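Local coordinates for protein PrgA (Enterococcus faecalis, PDB 6Z9K) that provides surface exclusion against unwanted conjugation, extending far outside the cell, with this CAP domain carrying a bound magnesium ion, at residues A[77-80]-A[81-85]; A[221-224]-A[225-228]; A[33-36]-A[37-41]. All coordinates share one frame; numbering follows the deposited sequence. Where two conformers were deposited one is given.

Interaction 1. Residues A[77-80]-A[81-85]; sequences SVYT and TELLN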
loop_
_atom_site.group_PDB
_atom_site.type_symbol
_atom_site.label_atom_id
_atom_site.label_comp_id
_atom_site.label_asym_id
_atom_site.label_seq_id
_atom_site.Cartn_x
_atom_site.Cartn_y
_atom_site.Cartn_z
ATOM N N SER A 77 -7.492 -1.649 -3.983
ATOM C CA SER A 77 -7.412 -0.927 -2.692
ATOM C C SER A 77 -7.747 -1.885 -1.536
ATOM O O SER A 77 -7.035 -1.829 -0.530
ATOM C CB SER A 77 -8.327 0.262 -2.677
ATOM O OG SER A 77 -7.769 1.329 -3.445
ATOM N N VAL A 78 -8.746 -2.730 -1.716
ATOM C CA VAL A 78 -9.156 -3.639 -0.622
ATOM C C VAL A 78 -8.024 -4.630 -0.390
ATOM O O VAL A 78 -7.706 -4.932 0.785
ATOM C CB VAL A 78 -10.496 -4.337 -0.895
ATOM C CG1 VAL A 78 -10.697 -5.445 0.113
ATOM C CG2 VAL A 78 -11.653 -3.368 -0.892
ATOM N N TYR A 79 -7.411 -5.175 -1.449
ATOM C CA TYR A 79 -6.320 -6.171 -1.316
ATOM C C TYR A 79 -5.192 -5.609 -0.454
ATOM O O TYR A 79 -4.721 -6.198 0.530
ATOM C CB TYR A 79 -5.770 -6.517 -2.686
ATOM C CG TYR A 79 -4.474 -7.261 -2.632
ATOM C CD1 TYR A 79 -4.420 -8.617 -2.359
ATOM C CD2 TYR A 79 -3.282 -6.628 -2.840
ATOM C CE1 TYR A 79 -3.222 -9.305 -2.314
ATOM C CE2 TYR A 79 -2.071 -7.287 -2.781
ATOM C CZ TYR A 79 -2.017 -8.641 -2.503
ATOM O OH TYR A 79 -0.819 -9.316 -2.496
ATOM N N THR A 80 -4.831 -4.362 -0.767
ATOM C CA THR A 80 -3.688 -3.687 -0.125
ATOM C C THR A 80 -4.034 -3.320 1.319
ATOM O O THR A 80 -3.241 -3.559 2.223
ATOM C CB THR A 80 -3.327 -2.427 -0.901
ATOM O OG1 THR A 80 -3.154 -2.732 -2.293
ATOM C CG2 THR A 80 -2.090 -1.771 -0.325
ATOM N N THR A 81 -5.249 -2.853 1.520
ATOM C CA THR A 81 -5.703 -2.387 2.842
ATOM C C THR A 81 -5.819 -3.601 3.755
ATOM O O THR A 81 -5.530 -3.499 4.967
ATOM C CB THR A 81 -6.960 -1.528 2.725
ATOM O OG1 THR A 81 -6.715 -0.443 1.805
ATOM C CG2 THR A 81 -7.287 -0.934 4.072
ATOM N N GLU A 82 -6.248 -4.733 3.242
ATOM C CA GLU A 82 -6.322 -5.963 4.083
ATOM C C GLU A 82 -4.930 -6.292 4.588
ATOM O O GLU A 82 -4.778 -6.637 5.783
ATOM C CB GLU A 82 -6.875 -7.120 3.265
ATOM C CG GLU A 82 -8.394 -7.090 3.106
ATOM C CD GLU A 82 -8.943 -8.185 2.219
ATOM O OE1 GLU A 82 -8.143 -8.889 1.588
ATOM O OE2 GLU A 82 -10.183 -8.303 2.152
ATOM N N LEU A 83 -3.929 -6.283 3.698
ATOM C CA LEU A 83 -2.576 -6.643 4.156
ATOM C C LEU A 83 -2.099 -5.652 5.219
ATOM O O LEU A 83 -1.515 -6.098 6.251
ATOM C CB LEU A 83 -1.589 -6.635 2.985
ATOM C CG LEU A 83 -1.880 -7.675 1.918
ATOM C CD1 LEU A 83 -0.800 -7.610 0.810
ATOM C CD2 LEU A 83 -1.993 -9.063 2.487
ATOM N N LEU A 84 -2.267 -4.369 4.986
ATOM C CA LEU A 84 -1.755 -3.365 5.929
ATOM C C LEU A 84 -2.549 -3.398 7.239
ATOM O O LEU A 84 -1.934 -3.261 8.312
ATOM C CB LEU A 84 -1.762 -1.990 5.271
ATOM C CG LEU A 84 -1.153 -0.889 6.108
ATOM C CD1 LEU A 84 0.298 -1.200 6.524
ATOM C CD2 LEU A 84 -1.211 0.435 5.336
ATOM N N ASN A 85 -3.849 -3.547 7.166
ATOM C CA ASN A 85 -4.711 -3.580 8.376
ATOM C C ASN A 85 -4.337 -4.797 9.229
ATOM O O ASN A 85 -4.460 -4.709 10.463
ATOM C CB ASN A 85 -6.198 -3.633 8.075
ATOM C CG ASN A 85 -6.793 -2.266 7.827
ATOM O OD1 ASN A 85 -6.163 -1.280 8.229
ATOM N ND2 ASN A 85 -8.024 -2.236 7.295
HETATM O O HOH W 1 -5.443 -9.012 0.904
#
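Helix 70-90, a central helix of the CAP domain packed between helix 160-176 and strand 196-202, holds this contact, in which Thr81 meets Ser77 one turn before it. Thr81 OG1 donates to Ser77 O at 2.7 Å, while Thr81 N reaches Ser77 O at 2.9 Å, so this carbonyl is gripped twice. The hydroxyl lies anti to the carbonyl carbon of its own residue (chi1 -55°), which directs it back toward the preceding turn, and it meets Ser77 O from above the carbonyl plane, 38° out of it. This is the usual way a helical threonine buries its hydroxyl, and here the threonine side chain also touches Ala234, Leu197 and Val98.

A second pair, Tyr79 and Leu83, lies on the side facing helix 160-176, where Ile167 and Leu171 continue the apolar layer. Leu83 CD1 rests 3.7 Å from Tyr79 CZ and meets the ring obliquely; the phenol reaches on to Gln164 O, which fixes the outer end of the ring. Val78 and Glu82 form the partly exposed side. There the extended glutamate runs back past the valine, Glu82 OE2 lying 3.5 Å from Val78 CG1. The carboxylate's other oxygen is tied to the backbone through a water that donates both to Glu82 OE1, at 2.8 Å, and to Tyr79 O, at 2.9 Å.

Interaction 2. Residues A[221-224]-A[225-228]; sequences KLED and SSQY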
loop_
_atom_site.group_PDB
_atom_site.type_symbol
_atom_site.label_atom_id
_atom_site.label_comp_id
_atom_site.label_asym_id
_atom_site.label_seq_id
_atom_site.Cartn_x
_atom_site.Cartn_y
_atom_site.Cartn_z
ATOM N N LYS A 221 -6.983 15.468 7.761
ATOM C CA LYS A 221 -6.417 16.002 6.502
ATOM C C LYS A 221 -7.473 16.656 5.630
ATOM O O LYS A 221 -7.108 17.275 4.626
ATOM C CB LYS A 221 -5.760 14.874 5.703
ATOM C CG LYS A 221 -4.511 14.320 6.335
ATOM C CD LYS A 221 -3.485 15.418 6.453
ATOM C CE LYS A 221 -2.064 15.002 6.755
ATOM N NZ LYS A 221 -1.932 14.553 8.141
ATOM N N LEU A 222 -8.750 16.503 5.929
ATOM C CA LEU A 222 -9.815 17.111 5.099
ATOM C C LEU A 222 -9.993 18.543 5.560
ATOM O O LEU A 222 -9.953 18.804 6.789
ATOM C CB LEU A 222 -11.143 16.361 5.251
ATOM C CG LEU A 222 -11.251 14.998 4.585
ATOM C CD1 LEU A 222 -12.464 14.279 5.136
ATOM C CD2 LEU A 222 -11.363 15.121 3.080
ATOM N N GLU A 223 -10.295 19.439 4.625
ATOM C CA GLU A 223 -10.738 20.787 5.039
ATOM C C GLU A 223 -12.028 20.656 5.861
ATOM O O GLU A 223 -12.720 19.672 5.726
ATOM C CB GLU A 223 -11.002 21.678 3.825
ATOM C CG GLU A 223 -9.798 21.841 2.965
ATOM C CD GLU A 223 -8.747 22.806 3.484
ATOM O OE1 GLU A 223 -8.824 23.165 4.686
ATOM O OE2 GLU A 223 -7.819 23.195 2.677
ATOM N N ASP A 224 -12.321 21.616 6.721
ATOM C CA ASP A 224 -13.457 21.511 7.677
ATOM C C ASP A 224 -14.821 21.308 6.978
ATOM O O ASP A 224 -15.690 20.601 7.540
ATOM C CB ASP A 224 -13.541 22.748 8.552
ATOM C CG ASP A 224 -12.384 22.903 9.541
ATOM O OD1 ASP A 224 -11.694 21.906 9.832
ATOM O OD2 ASP A 224 -12.225 24.007 10.027
ATOM N N SER A 225 -14.978 21.889 5.799
ATOM C CA SER A 225 -16.237 21.897 5.007
ATOM C C SER A 225 -16.349 20.615 4.178
ATOM O O SER A 225 -17.454 20.342 3.665
ATOM C CB SER A 225 -16.267 23.126 4.112
ATOM O OG SER A 225 -15.245 23.021 3.119
ATOM N N SER A 226 -15.273 19.833 4.029
ATOM C CA SER A 226 -15.253 18.680 3.087
ATOM C C SER A 226 -15.973 17.454 3.626
ATOM O O SER A 226 -15.736 17.067 4.762
ATOM C CB SER A 226 -13.849 18.312 2.719
ATOM O OG SER A 226 -13.297 19.434 2.085
ATOM N N GLN A 227 -16.748 16.810 2.756
ATOM C CA GLN A 227 -17.524 15.588 3.095
ATOM C C GLN A 227 -16.550 14.386 3.157
ATOM O O GLN A 227 -15.740 14.281 2.267
ATOM C CB GLN A 227 -18.722 15.548 2.134
ATOM C CG GLN A 227 -19.607 16.814 2.272
ATOM C CD GLN A 227 -20.905 16.797 1.498
ATOM O OE1 GLN A 227 -21.961 17.190 1.996
ATOM N NE2 GLN A 227 -20.851 16.316 0.266
ATOM N N TYR A 228 -16.524 13.718 4.302
ATOM C CA TYR A 228 -15.819 12.461 4.610
ATOM C C TYR A 228 -16.775 11.298 4.400
ATOM O O TYR A 228 -17.986 11.329 4.736
ATOM C CB TYR A 228 -15.263 12.441 6.031
ATOM C CG TYR A 228 -14.454 11.223 6.401
ATOM C CD1 TYR A 228 -13.128 11.093 6.002
ATOM C CD2 TYR A 228 -15.005 10.117 7.056
ATOM C CE1 TYR A 228 -12.365 9.980 6.308
ATOM C CE2 TYR A 228 -14.246 8.995 7.372
ATOM C CZ TYR A 228 -12.930 8.885 6.944
ATOM O OH TYR A 228 -12.156 7.799 7.258
HETATM O O HOH W 2 -14.078 17.533 6.879
#
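Leu222 and Tyr228 make the apolar part of this contact, in the loop between strands 211-217 and 232-233. The two side chains cross at about a right angle, and one methyl does the touching: Leu222 CD1 sits at the edge of the tyrosine ring, in its plane, 3.4 Å from Tyr228 CD1. Leu222 adopts two conformers, and this approach belongs to one of them, so it is provisional to that extent. With CG anti to its backbone N (chi1 -176°), the tyrosine places its ring so that the CD1 edge meets the leucine methyl, and its hydroxyl is held at the far end by Thr195. In the same conformer the other branch, Leu222 CD2, lies more loosely against Ser226 CB. Phe134 and the Gln101 side chain also touch the leucine.

The polar part centres on Glu223 O. Ser226 N donates to Glu223 O at 3.1 Å, from well above the carbonyl plane (58° out of it). A water donates to Glu223 O at 2.8 Å and to Ser226 O at 2.7 Å, bridging the two residues a second time. Ser226 OG turns instead to Gly133 O, tying the loop to the segment after helix 122-132.

Residues Glu223 to Ser226 thus form a type I beta turn in an irregular surface loop, with a leucine and a tyrosine meeting beside it.

Interaction 3. Residues A[33-36]-A[37-41]; sequences EEIA and TLEKT
Thr37 lies one turn on from Glu33 in helix 32-45, a surface helix in the N-terminal part of the CAP-domain chain. Thr37 N donates to Glu33 O at 3.0 Å. The hydroxyl is directed back along the helix by a chi1 of -69°, and Thr37 OG1 lies 3.2 Å from Glu33 O. A water near Thr37 OG1 also approaches Glu33 OE2, but its bond to the carboxylate is weak and the bridge is doubtful.

Leu38 bonds through its N to Glu34 O and turns its branched end away from the preceding turn, onto Pro19, Leu30 and Tyr26. Glu34 itself is engaged outside the helix, in a salt bridge with Lys21.

At Glu39 the side chains of successive turns meet. Ile35 and Glu39 lie side by side and point the same way, so the methyl Ile35 CG2 flanks the carboxylate, 3.8 Å from Glu39 OE2. In the backbone, Glu39 N donates to Ile35 O at 2.9 Å. That same OE2 is hydrogen-bonded to the hydroxyls of Tyr26 and Tyr183, while Ile35 also touches both tyrosines.

Lys40 continues the pattern, Lys40 N donating to Ala36 O at 3.0 Å, and its long chain leads off the helix. Thr41 OG1 and Thr41 N both donate to Thr37 O, from opposite faces of the carbonyl plane, with Thr41 OG1 at 2.8 Å from Thr37 O.

The chemistry implies a helix with two distinct sides. On one, Thr37 O is gripped twice by Thr41, through hydroxyl and backbone, whereas on the other two tyrosine hydroxyls on one carboxylate oxygen would be expected to stabilise its negative charge beside an aliphatic neighbour.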
loop_
_atom_site.group_PDB
_atom_site.type_symbol
_atom_site.label_atom_id
_atom_site.label_comp_id
_atom_site.label_asym_id
_atom_site.label_seq_id
_atom_site.Cartn_x
_atom_site.Cartn_y
_atom_site.Cartn_z
ATOM N N GLU A 33 22.285 -3.908 16.427
ATOM C CA GLU A 33 22.368 -5.371 16.233
ATOM C C GLU A 33 20.936 -5.943 16.141
ATOM O O GLU A 33 20.647 -6.758 15.235
ATOM C CB GLU A 33 23.165 -6.040 17.344
ATOM C CG GLU A 33 23.392 -7.498 17.020
ATOM C CD GLU A 33 24.285 -8.261 17.973
ATOM O OE1 GLU A 33 25.274 -7.665 18.493
ATOM O OE2 GLU A 33 24.005 -9.482 18.145
ATOM N N GLU A 34 20.015 -5.499 16.984
ATOM C CA GLU A 34 18.612 -6.009 16.951
ATOM C C GLU A 34 17.922 -5.560 15.655
ATOM O O GLU A 34 17.085 -6.312 15.128
ATOM C CB GLU A 34 17.780 -5.421 18.081
ATOM C CG GLU A 34 18.161 -5.979 19.422
ATOM C CD GLU A 34 17.437 -5.292 20.575
ATOM O OE1 GLU A 34 17.582 -4.065 20.725
ATOM O OE2 GLU A 34 16.681 -6.004 21.321
ATOM N N ILE A 35 18.164 -4.337 15.195
ATOM C CA ILE A 35 17.577 -3.865 13.900
ATOM C C ILE A 35 18.054 -4.792 12.777
ATOM O O ILE A 35 17.213 -5.233 11.966
ATOM C CB ILE A 35 17.935 -2.401 13.614
ATOM C CG1 ILE A 35 17.227 -1.471 14.604
ATOM C CG2 ILE A 35 17.582 -2.045 12.150
ATOM C CD1 ILE A 35 17.755 -0.111 14.672
ATOM N N ALA A 36 19.345 -5.063 12.691
ATOM C CA ALA A 36 19.921 -5.888 11.616
ATOM C C ALA A 36 19.229 -7.250 11.646
ATOM O O ALA A 36 18.874 -7.802 10.576
ATOM C CB ALA A 36 21.420 -5.985 11.744
ATOM N N THR A 37 19.109 -7.832 12.842
ATOM C CA THR A 37 18.542 -9.188 13.038
ATOM C C THR A 37 17.077 -9.181 12.623
ATOM O O THR A 37 16.658 -10.075 11.891
ATOM C CB THR A 37 18.701 -9.627 14.505
ATOM O OG1 THR A 37 20.094 -9.834 14.767
ATOM C CG2 THR A 37 17.941 -10.886 14.812
ATOM N N LEU A 38 16.327 -8.173 13.045
ATOM C CA LEU A 38 14.885 -8.043 12.730
ATOM C C LEU A 38 14.697 -7.985 11.219
ATOM O O LEU A 38 13.771 -8.679 10.691
ATOM C CB LEU A 38 14.278 -6.815 13.398
ATOM C CG LEU A 38 12.783 -6.568 13.171
ATOM C CD1 LEU A 38 12.187 -5.796 14.332
ATOM C CD2 LEU A 38 12.528 -5.781 11.888
ATOM N N GLU A 39 15.471 -7.122 10.561
ATOM C CA GLU A 39 15.263 -6.906 9.115
ATOM C C GLU A 39 15.675 -8.172 8.362
ATOM O O GLU A 39 14.935 -8.593 7.436
ATOM C CB GLU A 39 15.982 -5.646 8.673
ATOM C CG GLU A 39 15.440 -4.413 9.334
ATOM C CD GLU A 39 15.908 -3.098 8.758
ATOM O OE1 GLU A 39 16.940 -3.117 8.021
ATOM O OE2 GLU A 39 15.310 -2.092 9.114
ATOM N N LYS A 40 16.768 -8.809 8.751
ATOM C CA LYS A 40 17.221 -10.020 8.033
ATOM C C LYS A 40 16.172 -11.131 8.199
ATOM O O LYS A 40 15.784 -11.786 7.176
ATOM C CB LYS A 40 18.584 -10.456 8.534
ATOM C CG LYS A 40 19.129 -11.699 7.861
ATOM C CD LYS A 40 20.413 -12.139 8.507
ATOM C CE LYS A 40 20.942 -13.443 7.939
ATOM N NZ LYS A 40 21.892 -13.113 6.848
ATOM N N THR A 41 15.647 -11.280 9.406
ATOM C CA THR A 41 14.632 -12.310 9.748
ATOM C C THR A 41 13.377 -12.007 8.909
ATOM O O THR A 41 12.784 -12.893 8.264
ATOM C CB THR A 41 14.270 -12.270 11.240
ATOM O OG1 THR A 41 15.453 -12.640 11.947
ATOM C CG2 THR A 41 13.136 -13.198 11.610
HETATM O O HOH W 3 20.749 -10.087 17.217
#

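From the N terminus, interaction 3 comes first, within helix 32-45, followed by interaction 1 within helix 70-90 and interaction 2 in the loop after strand 211-217. The three follow in series, none nesting in or crossing another, and each joins two segments that follow one another without a gap, so none closes a long loop; only interaction 2 contains a beta turn. The centre of interaction 1 lies about 7 Å from the centre of the chain, whereas the other two are peripheral, on opposite sides of it with centres about 41 Å apart. Their surroundings tie helix 32-45 to helix 26-29 and Tyr183, helix 70-90 to helix 160-176 and strand 196-202, and the 221-228 loop to helix 100-112 and Gly133.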